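Local atomic coordinates of Sso-CP2 metallo-carboxypetidase (Sulfolobus solfataricus, PDB entry 4MMO), a protein that probably hydrolyses peptides as a zinc-dependent metallo-carboxypeptidase of the M20 family. Residues Asp168-Pro173 / Lys247-Val252; Ala358-Ala363 / Thr369-Ile374; Glu239-Leu244 / Pro346-Val351. All blocks are in the same frame, centred on the assembly; numbering follows the deposited sequence.

Interaction 1 (Asp168-Pro173 / Lys247-Val252); sequences DPKGRP and KYDIDV
The guanidinium of Arg-172 presents its edge to two carboxylates, those of Asp-249 and Asp-168, its plane turned 75° from that of Asp-249, while CD of Lys-170 sits over one face, offset toward the rim. Both terminal nitrogens of the arginine close end-on upon a single oxygen: NH2 of Arg-172 lies 3.2 Å and NH1 3.3 Å from OD2 of Asp-249, reaching it on the anti side of the carboxylate. The syn side of that oxygen belongs to Lys-170, whose NZ stands 2.7 Å from Asp-249 OD2. One acceptor thus takes three donors, and the other oxygen of Asp-249, OD1, forms a salt bridge with Lys-269. The result is a salt-bridge network at the surface, tying the loop between strands 159-161 and 174-176 to the linker between helices 239-247 and 252-259. Asp-249 reaches across because its CG is anti to the backbone N (chi1 -164°). Asp-168 is the second-shell residue that positions the arginine: its OD2 accepts from Arg-172 NH2 at 2.6 Å and, weakly, from NE. Its OD1 takes the backbone N of Arg-172 at 2.7 Å, holding the arginine by main chain and side chain alike. Asp-168 also opens a type I turn ending at Gly-171, whose backbone angles (phi 91°) would drive a side chain into the carbonyl O of Lys-170.

Interaction 2 (Ala358-Ala363 / Thr369-Ile374); sequences AMIESA and TEPQVI
Pro-371 packs its ring against helix 354-367 at the tight end of this contact: CG of Pro-371 is 3.5 Å from the carbonyl O of Ile-360 and 3.8 Å from CB of Ala-363. The same ring carbon lies 4.3 Å from CG2 of Ile-360, so one proline atom faces backbone and two side chains of the helix. Here the CA atoms of Ile-360 and Pro-371 come within 6.3 Å of each other, and both Ala-363 and Pro-371 are buried. The small methyl of Ala-363 lets the ring approach closely. The helix leads after a short turn into strand 372-374, which folds back beside it and pairs in parallel with strand 174-176; Gln-372 and Ile-374 share backbone hydrogen bonds with Ile-175. Side chains of Pro-371 and Val-373 also rest on Ile-175. Toward the partly exposed end the packing is looser. Ile-360 holds CG1 anti to its carbonyl carbon (chi1 -71°) and extends beyond it, which carries CD1 to 4.0 Å from CG2 of Val-373, the two side chains crossing at about a right angle. No hydrogen bond spans the two segments. The polar groups flanking Pro-371 find partners of their own: exposed Glu-370 forms a salt bridge with Lys-364, while the carbonyl O of Glu-370 accepts from NE2 of Gln-372 at 3.0 Å, the donor standing 48° above the carbonyl plane.

Interaction 3 (Glu239-Leu244 / Pro346-Val351); sequences EEEREL and PVRTSV
Glu-240 and Val-351 mark the nearest backbone approach, 8.6 Å between their CA atoms, a gap that only side chains bridge. The first turns of helix 239-247 here lie against the end of strand 337-348, a member of the antiparallel sheet in this M20-family fold, and against the loop that follows it. Glu-241 reaches out from the helix with its chain extended beyond CG, CG itself being anti to the carbonyl carbon (chi1 -79°). Its carboxylate crosses the aliphatic part of Arg-348 at a slant: OE2 of Glu-241 is 3.6 Å from CD of Arg-348. The charged ends meet less directly. OE1 of Glu-241 and NH1 of Arg-348 are 3.9 Å apart, a long salt bridge of charges alone, since the oxygen is off the guanidinium plane and the hydrogens are aimed past it; the two planar groups are 59° apart. Each has a stronger partner: OE1 of Glu-241 pairs with Arg-235, and NE of Arg-348 bonds to Asn-376 OD1. With an alanine in place of Glu-241, Arg-235 would probably lose its carboxylate mate and a gap would open beside CD of Arg-348. One residue earlier on the helix, Glu-240 bends at chi2 and crosses Val-351 at about a right angle. Val-351 turns CG1 between its own N and carbonyl carbon, where that methyl lies 4.1 Å from CG and 3.7 Å from OE2 of Glu-240.

Interaction 1 is a surface contact made by charge, whereas interactions 2 and 3 are partly buried. Interaction 2 is mostly apolar, with one proline carbon against a helix carbonyl; interaction 3 sets glutamate carboxylates against aliphatic carbons and adds one long salt bridge. Interactions 1 and 2 meet along strand 372-374, where the carbonyl O of Pro-173 probably accepts a hydrogen bond from N of Gln-372 and Tyr-248 packs on Ile-374. Interactions 2 and 3 touch through Val-351, whose CG2 faces Val-373 and Ile-360, and through Leu-244, which rests on the carbonyl of Val-373. Helix 239-247 is common to interactions 1 and 3: its start packs in 239-244 / 346-351, and the chain leaving it supplies Asp-249.

Interaction 1 (Asp168-Pro173 / Lys247-Val252)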
ATOM      1  N   ASP A 168      34.128   3.160  -5.150  1.00 50.95           N
ATOM      2  CA  ASP A 168      33.342   2.026  -5.619  1.00 41.33           C
ATOM      3  C   ASP A 168      33.668   0.800  -4.759  1.00 51.90           C
ATOM      4  O   ASP A 168      34.499   0.896  -3.855  1.00 54.44           O
ATOM      5  CB  ASP A 168      33.608   1.801  -7.115  1.00 49.84           C
ATOM      6  CG  ASP A 168      34.906   1.046  -7.392  1.00 53.95           C
ATOM      7  OD1 ASP A 168      35.817   1.035  -6.536  1.00 41.28           O
ATOM      8  OD2 ASP A 168      35.017   0.471  -8.496  1.00 61.67           O
ATOM      9  N   PRO A 169      33.008  -0.346  -5.015  1.00 62.24           N
ATOM     10  CA  PRO A 169      33.244  -1.547  -4.198  1.00 64.27           C
ATOM     11  C   PRO A 169      34.708  -1.997  -4.141  1.00 69.64           C
ATOM     12  O   PRO A 169      35.111  -2.593  -3.145  1.00 66.12           O
ATOM     13  CB  PRO A 169      32.392  -2.612  -4.893  1.00 59.97           C
ATOM     14  CG  PRO A 169      31.296  -1.848  -5.535  1.00 63.44           C
ATOM     15  CD  PRO A 169      31.916  -0.554  -5.983  1.00 67.18           C
ATOM     16  N   LYS A 170      35.481  -1.719  -5.187  1.00 70.10           N
ATOM     17  CA  LYS A 170      36.894  -2.089  -5.212  1.00 73.94           C
ATOM     18  C   LYS A 170      37.761  -1.046  -4.511  1.00 69.39           C
ATOM     19  O   LYS A 170      38.954  -1.263  -4.301  1.00 74.73           O
ATOM     20  CB  LYS A 170      37.376  -2.277  -6.652  1.00 77.86           C
ATOM     21  CG  LYS A 170      36.868  -3.547  -7.322  1.00 79.01           C
ATOM     22  CD  LYS A 170      38.001  -4.519  -7.608  1.00 87.38           C
ATOM     23  CE  LYS A 170      37.518  -5.724  -8.401  1.00 93.48           C
ATOM     24  NZ  LYS A 170      37.526  -5.477  -9.869  1.00 93.21           N
ATOM     25  N   GLY A 171      37.159   0.086  -4.157  1.00 59.51           N
ATOM     26  CA  GLY A 171      37.864   1.143  -3.454  1.00 50.91           C
ATOM     27  C   GLY A 171      38.486   2.172  -4.381  1.00 52.17           C
ATOM     28  O   GLY A 171      39.318   2.975  -3.960  1.00 44.70           O
ATOM     29  N   ARG A 172      38.080   2.152  -5.645  1.00 42.91           N
ATOM     30  CA  ARG A 172      38.569   3.114  -6.623  1.00 51.04           C
ATOM     31  C   ARG A 172      37.680   4.350  -6.627  1.00 48.38           C
ATOM     32  O   ARG A 172      36.460   4.232  -6.511  1.00 37.30           O
ATOM     33  CB  ARG A 172      38.576   2.486  -8.013  1.00 56.56           C
ATOM     34  CG  ARG A 172      39.517   1.303  -8.143  1.00 61.75           C
ATOM     35  CD  ARG A 172      39.175   0.442  -9.343  1.00 68.57           C
ATOM     36  NE  ARG A 172      37.846  -0.149  -9.217  1.00 75.08           N
ATOM     37  CZ  ARG A 172      37.341  -1.046 -10.055  1.00 83.31           C
ATOM     38  NH1 ARG A 172      38.048  -1.472 -11.092  1.00 88.08           N
ATOM     39  NH2 ARG A 172      36.119  -1.521  -9.851  1.00 71.15           N
ATOM     40  N   PRO A 173      38.281   5.544  -6.765  1.00 53.11           N
ATOM     41  CA  PRO A 173      37.446   6.747  -6.841  1.00 42.20           C
ATOM     42  C   PRO A 173      36.568   6.738  -8.090  1.00 46.72           C
ATOM     43  O   PRO A 173      36.951   6.140  -9.097  1.00 50.92           O
ATOM     44  CB  PRO A 173      38.468   7.884  -6.902  1.00 37.46           C
ATOM     45  CG  PRO A 173      39.714   7.252  -7.441  1.00 50.21           C
ATOM     46  CD  PRO A 173      39.715   5.853  -6.913  1.00 50.48           C
ATOM     47  N   LYS A 247      33.520  -0.590 -19.805  1.00 64.73           N
ATOM     48  CA  LYS A 247      34.552  -0.624 -18.774  1.00 65.64           C
ATOM     49  C   LYS A 247      33.969  -0.640 -17.362  1.00 63.25           C
ATOM     50  O   LYS A 247      34.673  -0.954 -16.404  1.00 70.33           O
ATOM     51  CB  LYS A 247      35.482   0.583 -18.918  1.00 69.32           C
ATOM     52  CG  LYS A 247      36.263   0.623 -20.220  1.00 78.29           C
ATOM     53  CD  LYS A 247      37.033   1.928 -20.353  1.00 80.96           C
ATOM     54  CE  LYS A 247      37.551   2.138 -21.766  1.00 99.19           C
ATOM     55  NZ  LYS A 247      37.140   3.465 -22.309  1.00104.85           N
ATOM     56  N   TYR A 248      32.692  -0.294 -17.229  1.00 60.42           N
ATOM     57  CA  TYR A 248      32.065  -0.232 -15.911  1.00 61.02           C
ATOM     58  C   TYR A 248      32.158  -1.594 -15.237  1.00 53.03           C
ATOM     59  O   TYR A 248      31.625  -2.584 -15.738  1.00 56.63           O
ATOM     60  CB  TYR A 248      30.607   0.225 -16.013  1.00 60.96           C
ATOM     61  CG  TYR A 248      29.966   0.533 -14.675  1.00 61.89           C
ATOM     62  CD1 TYR A 248      30.633   1.285 -13.718  1.00 58.17           C
ATOM     63  CD2 TYR A 248      28.686   0.084 -14.376  1.00 61.70           C
ATOM     64  CE1 TYR A 248      30.050   1.568 -12.495  1.00 59.69           C
ATOM     65  CE2 TYR A 248      28.094   0.365 -13.156  1.00 53.26           C
ATOM     66  CZ  TYR A 248      28.781   1.109 -12.222  1.00 59.62           C
ATOM     67  OH  TYR A 248      28.198   1.392 -11.008  1.00 62.38           O
ATOM     68  N   ASP A 249      32.847  -1.631 -14.102  1.00 47.23           N
ATOM     69  CA  ASP A 249      33.230  -2.887 -13.466  1.00 66.32           C
ATOM     70  C   ASP A 249      32.234  -3.290 -12.384  1.00 72.68           C
ATOM     71  O   ASP A 249      32.139  -2.646 -11.339  1.00 87.49           O
ATOM     72  CB  ASP A 249      34.637  -2.757 -12.878  1.00 90.59           C
ATOM     73  CG  ASP A 249      35.266  -4.098 -12.549  1.00107.79           C
ATOM     74  OD1 ASP A 249      34.828  -5.125 -13.108  1.00113.72           O
ATOM     75  OD2 ASP A 249      36.213  -4.120 -11.735  1.00116.06           O
ATOM     76  N   ILE A 250      31.499  -4.367 -12.652  1.00 67.83           N
ATOM     77  CA  ILE A 250      30.455  -4.853 -11.761  1.00 64.20           C
ATOM     78  C   ILE A 250      30.703  -6.298 -11.350  1.00 60.74           C
ATOM     79  O   ILE A 250      30.806  -7.182 -12.201  1.00 60.60           O
ATOM     80  CB  ILE A 250      29.071  -4.786 -12.449  1.00 68.20           C
ATOM     81  CG1 ILE A 250      28.699  -3.335 -12.754  1.00 78.25           C
ATOM     82  CG2 ILE A 250      27.991  -5.435 -11.575  1.00 70.49           C
ATOM     83  CD1 ILE A 250      27.465  -3.182 -13.623  1.00 84.35           C
ATOM     84  N   ASP A 251      30.787  -6.534 -10.045  1.00 65.10           N
ATOM     85  CA  ASP A 251      30.761  -7.889  -9.512  1.00 69.02           C
ATOM     86  C   ASP A 251      29.296  -8.285  -9.368  1.00 68.39           C
ATOM     87  O   ASP A 251      28.628  -7.886  -8.414  1.00 67.44           O
ATOM     88  CB  ASP A 251      31.473  -7.953  -8.157  1.00 75.32           C
ATOM     89  CG  ASP A 251      31.645  -9.377  -7.646  1.00 83.03           C
ATOM     90  OD1 ASP A 251      30.890 -10.273  -8.077  1.00 87.12           O
ATOM     91  OD2 ASP A 251      32.538  -9.598  -6.803  1.00 94.67           O
ATOM     92  N   VAL A 252      28.803  -9.066 -10.326  1.00 60.89           N
ATOM     93  CA  VAL A 252      27.388  -9.413 -10.393  1.00 67.71           C
ATOM     94  C   VAL A 252      26.904 -10.124  -9.133  1.00 72.79           C
ATOM     95  O   VAL A 252      25.818  -9.832  -8.632  1.00 63.42           O
ATOM     96  CB  VAL A 252      27.090 -10.299 -11.622  1.00 69.14           C
ATOM     97  CG1 VAL A 252      25.626 -10.735 -11.643  1.00 69.13           C
ATOM     98  CG2 VAL A 252      27.435  -9.553 -12.898  1.00 70.29           C
TER

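Interaction 2 (Ala358-Ala363 / Thr369-Ile374)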
ATOM      1  N   ALA A 358      41.157  17.283 -14.913  1.00 31.89           N
ATOM      2  CA  ALA A 358      41.774  17.624 -13.632  1.00 35.93           C
ATOM      3  C   ALA A 358      41.310  16.674 -12.530  1.00 36.92           C
ATOM      4  O   ALA A 358      42.066  16.335 -11.621  1.00 39.69           O
ATOM      5  CB  ALA A 358      41.447  19.059 -13.259  1.00 32.30           C
ATOM      6  N   MET A 359      40.062  16.235 -12.625  1.00 36.81           N
ATOM      7  CA  MET A 359      39.483  15.355 -11.620  1.00 45.87           C
ATOM      8  C   MET A 359      40.036  13.927 -11.742  1.00 42.12           C
ATOM      9  O   MET A 359      40.395  13.303 -10.745  1.00 31.18           O
ATOM     10  CB  MET A 359      37.961  15.361 -11.769  1.00 36.52           C
ATOM     11  CG  MET A 359      37.206  14.917 -10.546  1.00 58.49           C
ATOM     12  SD  MET A 359      37.376  15.998  -9.103  1.00 41.92           S
ATOM     13  CE  MET A 359      36.356  17.390  -9.570  1.00 61.48           C
ATOM     14  N   ILE A 360      40.110  13.417 -12.967  1.00 38.94           N
ATOM     15  CA  ILE A 360      40.694  12.099 -13.217  1.00 39.39           C
ATOM     16  C   ILE A 360      42.156  12.018 -12.765  1.00 39.71           C
ATOM     17  O   ILE A 360      42.567  11.048 -12.131  1.00 38.94           O
ATOM     18  CB  ILE A 360      40.604  11.723 -14.712  1.00 50.53           C
ATOM     19  CG1 ILE A 360      39.150  11.423 -15.079  1.00 30.01           C
ATOM     20  CG2 ILE A 360      41.496  10.508 -15.035  1.00 40.83           C
ATOM     21  CD1 ILE A 360      38.912  11.152 -16.556  1.00 32.41           C
ATOM     22  N   GLU A 361      42.940  13.034 -13.096  1.00 35.46           N
ATOM     23  CA  GLU A 361      44.371  13.000 -12.820  1.00 38.87           C
ATOM     24  C   GLU A 361      44.643  13.133 -11.320  1.00 29.68           C
ATOM     25  O   GLU A 361      45.486  12.424 -10.767  1.00 37.53           O
ATOM     26  CB  GLU A 361      45.094  14.096 -13.614  1.00 40.76           C
ATOM     27  CG  GLU A 361      46.616  14.107 -13.444  1.00 68.46           C
ATOM     28  CD  GLU A 361      47.300  15.232 -14.213  1.00 71.90           C
ATOM     29  OE1 GLU A 361      48.296  15.781 -13.696  1.00 54.55           O
ATOM     30  OE2 GLU A 361      46.847  15.572 -15.328  1.00 52.11           O
ATOM     31  N   SER A 362      43.919  14.031 -10.659  1.00 34.83           N
ATOM     32  CA  SER A 362      44.072  14.210  -9.216  1.00 35.24           C
ATOM     33  C   SER A 362      43.672  12.949  -8.456  1.00 37.43           C
ATOM     34  O   SER A 362      44.334  12.560  -7.492  1.00 39.17           O
ATOM     35  CB  SER A 362      43.244  15.401  -8.723  1.00 38.57           C
ATOM     36  OG  SER A 362      41.881  15.263  -9.080  1.00 36.48           O
ATOM     37  N   ALA A 363      42.592  12.308  -8.891  1.00 36.66           N
ATOM     38  CA  ALA A 363      42.113  11.101  -8.219  1.00 52.24           C
ATOM     39  C   ALA A 363      43.173  10.013  -8.316  1.00 48.52           C
ATOM     40  O   ALA A 363      43.439   9.283  -7.363  1.00 58.96           O
ATOM     41  CB  ALA A 363      40.812  10.631  -8.849  1.00 25.33           C
ATOM     42  N   THR A 369      45.121   4.446  -7.838  1.00 55.55           N
ATOM     43  CA  THR A 369      44.474   3.447  -8.682  1.00 45.46           C
ATOM     44  C   THR A 369      43.777   4.135  -9.850  1.00 46.68           C
ATOM     45  O   THR A 369      43.792   5.359  -9.952  1.00 55.78           O
ATOM     46  CB  THR A 369      43.463   2.595  -7.893  1.00 74.93           C
ATOM     47  OG1 THR A 369      42.883   1.615  -8.763  1.00 94.64           O
ATOM     48  CG2 THR A 369      42.363   3.466  -7.296  1.00 68.26           C
ATOM     49  N   GLU A 370      43.173   3.346 -10.731  1.00 52.18           N
ATOM     50  CA  GLU A 370      42.526   3.893 -11.916  1.00 60.75           C
ATOM     51  C   GLU A 370      41.111   4.368 -11.583  1.00 54.73           C
ATOM     52  O   GLU A 370      40.273   3.564 -11.179  1.00 50.28           O
ATOM     53  CB  GLU A 370      42.471   2.834 -13.020  1.00 65.89           C
ATOM     54  CG  GLU A 370      42.218   3.401 -14.410  1.00 86.56           C
ATOM     55  CD  GLU A 370      43.367   4.260 -14.910  1.00105.29           C
ATOM     56  OE1 GLU A 370      44.533   3.963 -14.564  1.00 98.86           O
ATOM     57  OE2 GLU A 370      43.105   5.237 -15.642  1.00110.56           O
ATOM     58  N   PRO A 371      40.837   5.675 -11.745  1.00 42.95           N
ATOM     59  CA  PRO A 371      39.476   6.165 -11.490  1.00 45.47           C
ATOM     60  C   PRO A 371      38.445   5.549 -12.429  1.00 52.11           C
ATOM     61  O   PRO A 371      38.702   5.421 -13.624  1.00 57.08           O
ATOM     62  CB  PRO A 371      39.584   7.670 -11.760  1.00 43.44           C
ATOM     63  CG  PRO A 371      41.024   7.990 -11.592  1.00 57.73           C
ATOM     64  CD  PRO A 371      41.760   6.779 -12.069  1.00 47.84           C
ATOM     65  N   GLN A 372      37.289   5.179 -11.887  1.00 50.82           N
ATOM     66  CA  GLN A 372      36.215   4.611 -12.688  1.00 40.10           C
ATOM     67  C   GLN A 372      35.272   5.716 -13.156  1.00 40.79           C
ATOM     68  O   GLN A 372      34.690   6.436 -12.348  1.00 46.74           O
ATOM     69  CB  GLN A 372      35.462   3.555 -11.883  1.00 42.13           C
ATOM     70  CG  GLN A 372      36.353   2.413 -11.412  1.00 55.18           C
ATOM     71  CD  GLN A 372      37.032   1.695 -12.564  1.00 67.77           C
ATOM     72  OE1 GLN A 372      36.369   1.074 -13.398  1.00 57.20           O
ATOM     73  NE2 GLN A 372      38.359   1.794 -12.629  1.00 56.55           N
ATOM     74  N   VAL A 373      35.141   5.839 -14.472  1.00 35.47           N
ATOM     75  CA  VAL A 373      34.417   6.936 -15.099  1.00 30.72           C
ATOM     76  C   VAL A 373      33.142   6.399 -15.733  1.00 35.67           C
ATOM     77  O   VAL A 373      33.201   5.530 -16.603  1.00 42.08           O
ATOM     78  CB  VAL A 373      35.277   7.598 -16.205  1.00 39.14           C
ATOM     79  CG1 VAL A 373      34.598   8.849 -16.758  1.00 29.15           C
ATOM     80  CG2 VAL A 373      36.659   7.943 -15.675  1.00 42.87           C
ATOM     81  N   ILE A 374      31.989   6.902 -15.292  1.00 40.11           N
ATOM     82  CA  ILE A 374      30.710   6.519 -15.893  1.00 39.17           C
ATOM     83  C   ILE A 374      30.003   7.747 -16.464  1.00 37.84           C
ATOM     84  O   ILE A 374      30.170   8.855 -15.955  1.00 38.71           O
ATOM     85  CB  ILE A 374      29.802   5.787 -14.891  1.00 60.93           C
ATOM     86  CG1 ILE A 374      29.622   6.617 -13.618  1.00 65.05           C
ATOM     87  CG2 ILE A 374      30.394   4.427 -14.564  1.00 61.28           C
ATOM     88  CD1 ILE A 374      28.595   6.045 -12.657  1.00 77.78           C
TER

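Interaction 3 (Glu239-Leu244 / Pro346-Val351)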
ATOM      1  N   GLU A 239      29.810   6.932 -28.976  1.00 64.98           N
ATOM      2  CA  GLU A 239      30.775   5.841 -28.981  1.00 69.01           C
ATOM      3  C   GLU A 239      31.535   5.790 -27.659  1.00 39.60           C
ATOM      4  O   GLU A 239      31.734   4.716 -27.090  1.00 51.21           O
ATOM      5  CB  GLU A 239      31.758   6.000 -30.143  1.00 81.83           C
ATOM      6  CG  GLU A 239      32.756   4.861 -30.264  1.00 81.94           C
ATOM      7  N   GLU A 240      31.960   6.954 -27.179  1.00 53.40           N
ATOM      8  CA  GLU A 240      32.685   7.039 -25.916  1.00 71.18           C
ATOM      9  C   GLU A 240      31.805   6.551 -24.772  1.00 63.85           C
ATOM     10  O   GLU A 240      32.258   5.810 -23.900  1.00 50.75           O
ATOM     11  CB  GLU A 240      33.152   8.478 -25.665  1.00 80.19           C
ATOM     12  CG  GLU A 240      33.654   8.771 -24.245  1.00 93.56           C
ATOM     13  CD  GLU A 240      34.885   7.965 -23.862  1.00 94.03           C
ATOM     14  OE1 GLU A 240      35.433   7.250 -24.727  1.00105.30           O
ATOM     15  OE2 GLU A 240      35.313   8.055 -22.691  1.00 71.95           O
ATOM     16  N   GLU A 241      30.542   6.961 -24.790  1.00 58.44           N
ATOM     17  CA  GLU A 241      29.599   6.557 -23.756  1.00 55.35           C
ATOM     18  C   GLU A 241      29.411   5.041 -23.750  1.00 58.69           C
ATOM     19  O   GLU A 241      29.337   4.428 -22.685  1.00 51.02           O
ATOM     20  CB  GLU A 241      28.266   7.290 -23.931  1.00 48.75           C
ATOM     21  CG  GLU A 241      28.310   8.724 -23.403  1.00 48.83           C
ATOM     22  CD  GLU A 241      27.153   9.587 -23.879  1.00 50.34           C
ATOM     23  OE1 GLU A 241      26.194   9.050 -24.471  1.00 53.28           O
ATOM     24  OE2 GLU A 241      27.213  10.816 -23.659  1.00 48.64           O
ATOM     25  N   ARG A 242      29.362   4.437 -24.935  1.00 55.40           N
ATOM     26  CA  ARG A 242      29.278   2.983 -25.041  1.00 62.49           C
ATOM     27  C   ARG A 242      30.551   2.333 -24.509  1.00 56.94           C
ATOM     28  O   ARG A 242      30.509   1.255 -23.913  1.00 41.17           O
ATOM     29  CB  ARG A 242      29.042   2.551 -26.490  1.00 73.27           C
ATOM     30  CG  ARG A 242      27.621   2.777 -26.980  1.00 98.81           C
ATOM     31  CD  ARG A 242      27.345   2.026 -28.277  1.00120.77           C
ATOM     32  NE  ARG A 242      27.988   2.647 -29.436  1.00133.28           N
ATOM     33  CZ  ARG A 242      27.439   3.601 -30.185  1.00133.16           C
ATOM     34  NH1 ARG A 242      26.227   4.067 -29.910  1.00124.84           N
ATOM     35  NH2 ARG A 242      28.109   4.096 -31.218  1.00136.91           N
ATOM     36  N   GLU A 243      31.683   2.995 -24.728  1.00 39.14           N
ATOM     37  CA  GLU A 243      32.967   2.502 -24.246  1.00 45.41           C
ATOM     38  C   GLU A 243      33.016   2.483 -22.720  1.00 56.50           C
ATOM     39  O   GLU A 243      33.426   1.492 -22.119  1.00 50.12           O
ATOM     40  CB  GLU A 243      34.103   3.371 -24.790  1.00 54.40           C
ATOM     41  N   LEU A 244      32.595   3.581 -22.097  1.00 52.97           N
ATOM     42  CA  LEU A 244      32.623   3.691 -20.642  1.00 44.23           C
ATOM     43  C   LEU A 244      31.735   2.635 -19.993  1.00 36.96           C
ATOM     44  O   LEU A 244      32.079   2.077 -18.948  1.00 43.44           O
ATOM     45  CB  LEU A 244      32.197   5.093 -20.200  1.00 45.39           C
ATOM     46  CG  LEU A 244      33.113   6.238 -20.649  1.00 54.84           C
ATOM     47  CD1 LEU A 244      32.510   7.585 -20.285  1.00 54.67           C
ATOM     48  CD2 LEU A 244      34.503   6.104 -20.042  1.00 41.06           C
ATOM     49  N   PRO A 346      17.609  15.007 -17.205  1.00 34.10           N
ATOM     50  CA  PRO A 346      18.794  14.155 -17.346  1.00 33.78           C
ATOM     51  C   PRO A 346      19.963  14.954 -17.908  1.00 32.70           C
ATOM     52  O   PRO A 346      19.735  15.983 -18.547  1.00 35.52           O
ATOM     53  CB  PRO A 346      18.345  13.100 -18.357  1.00 30.86           C
ATOM     54  CG  PRO A 346      17.324  13.796 -19.181  1.00 32.46           C
ATOM     55  CD  PRO A 346      16.597  14.709 -18.232  1.00 32.84           C
ATOM     56  N   VAL A 347      21.188  14.485 -17.676  1.00 27.58           N
ATOM     57  CA  VAL A 347      22.392  15.205 -18.080  1.00 33.96           C
ATOM     58  C   VAL A 347      23.516  14.233 -18.401  1.00 37.74           C
ATOM     59  O   VAL A 347      23.681  13.220 -17.722  1.00 42.73           O
ATOM     60  CB  VAL A 347      22.900  16.132 -16.953  1.00 32.81           C
ATOM     61  CG1 VAL A 347      24.222  16.799 -17.337  1.00 55.23           C
ATOM     62  CG2 VAL A 347      21.876  17.183 -16.614  1.00 40.08           C
ATOM     63  N   ARG A 348      24.289  14.563 -19.431  1.00 31.35           N
ATOM     64  CA  ARG A 348      25.529  13.867 -19.743  1.00 34.94           C
ATOM     65  C   ARG A 348      26.516  14.866 -20.320  1.00 36.02           C
ATOM     66  O   ARG A 348      26.201  15.562 -21.283  1.00 40.18           O
ATOM     67  CB  ARG A 348      25.289  12.746 -20.747  1.00 40.63           C
ATOM     68  CG  ARG A 348      24.908  11.438 -20.110  1.00 42.41           C
ATOM     69  CD  ARG A 348      24.627  10.382 -21.149  1.00 46.05           C
ATOM     70  NE  ARG A 348      23.984   9.220 -20.548  1.00 42.90           N
ATOM     71  CZ  ARG A 348      23.147   8.406 -21.183  1.00 38.55           C
ATOM     72  NH1 ARG A 348      22.840   8.611 -22.459  1.00 37.81           N
ATOM     73  NH2 ARG A 348      22.617   7.380 -20.536  1.00 44.88           N
ATOM     74  N   THR A 349      27.705  14.940 -19.729  1.00 36.08           N
ATOM     75  CA  THR A 349      28.714  15.897 -20.167  1.00 32.96           C
ATOM     76  C   THR A 349      29.955  15.177 -20.678  1.00 43.20           C
ATOM     77  O   THR A 349      30.096  13.964 -20.521  1.00 45.38           O
ATOM     78  CB  THR A 349      29.111  16.856 -19.029  1.00 40.98           C
ATOM     79  OG1 THR A 349      29.778  16.126 -17.994  1.00 42.09           O
ATOM     80  CG2 THR A 349      27.880  17.544 -18.460  1.00 44.11           C
ATOM     81  N   SER A 350      30.857  15.942 -21.280  1.00 39.29           N
ATOM     82  CA  SER A 350      32.026  15.378 -21.940  1.00 42.40           C
ATOM     83  C   SER A 350      33.120  14.945 -20.969  1.00 34.79           C
ATOM     84  O   SER A 350      33.392  15.611 -19.971  1.00 36.42           O
ATOM     85  CB  SER A 350      32.607  16.392 -22.925  1.00 37.55           C
ATOM     86  OG  SER A 350      33.915  16.013 -23.312  1.00 40.07           O
ATOM     87  N   VAL A 351      33.759  13.826 -21.289  1.00 40.76           N
ATOM     88  CA  VAL A 351      34.910  13.352 -20.535  1.00 33.77           C
ATOM     89  C   VAL A 351      36.137  14.220 -20.833  1.00 41.67           C
ATOM     90  O   VAL A 351      37.142  14.156 -20.127  1.00 42.80           O
ATOM     91  CB  VAL A 351      35.210  11.868 -20.874  1.00 48.48           C
ATOM     92  CG1 VAL A 351      35.747  11.730 -22.305  1.00 43.00           C
ATOM     93  CG2 VAL A 351      36.173  11.254 -19.861  1.00 47.07           C
TER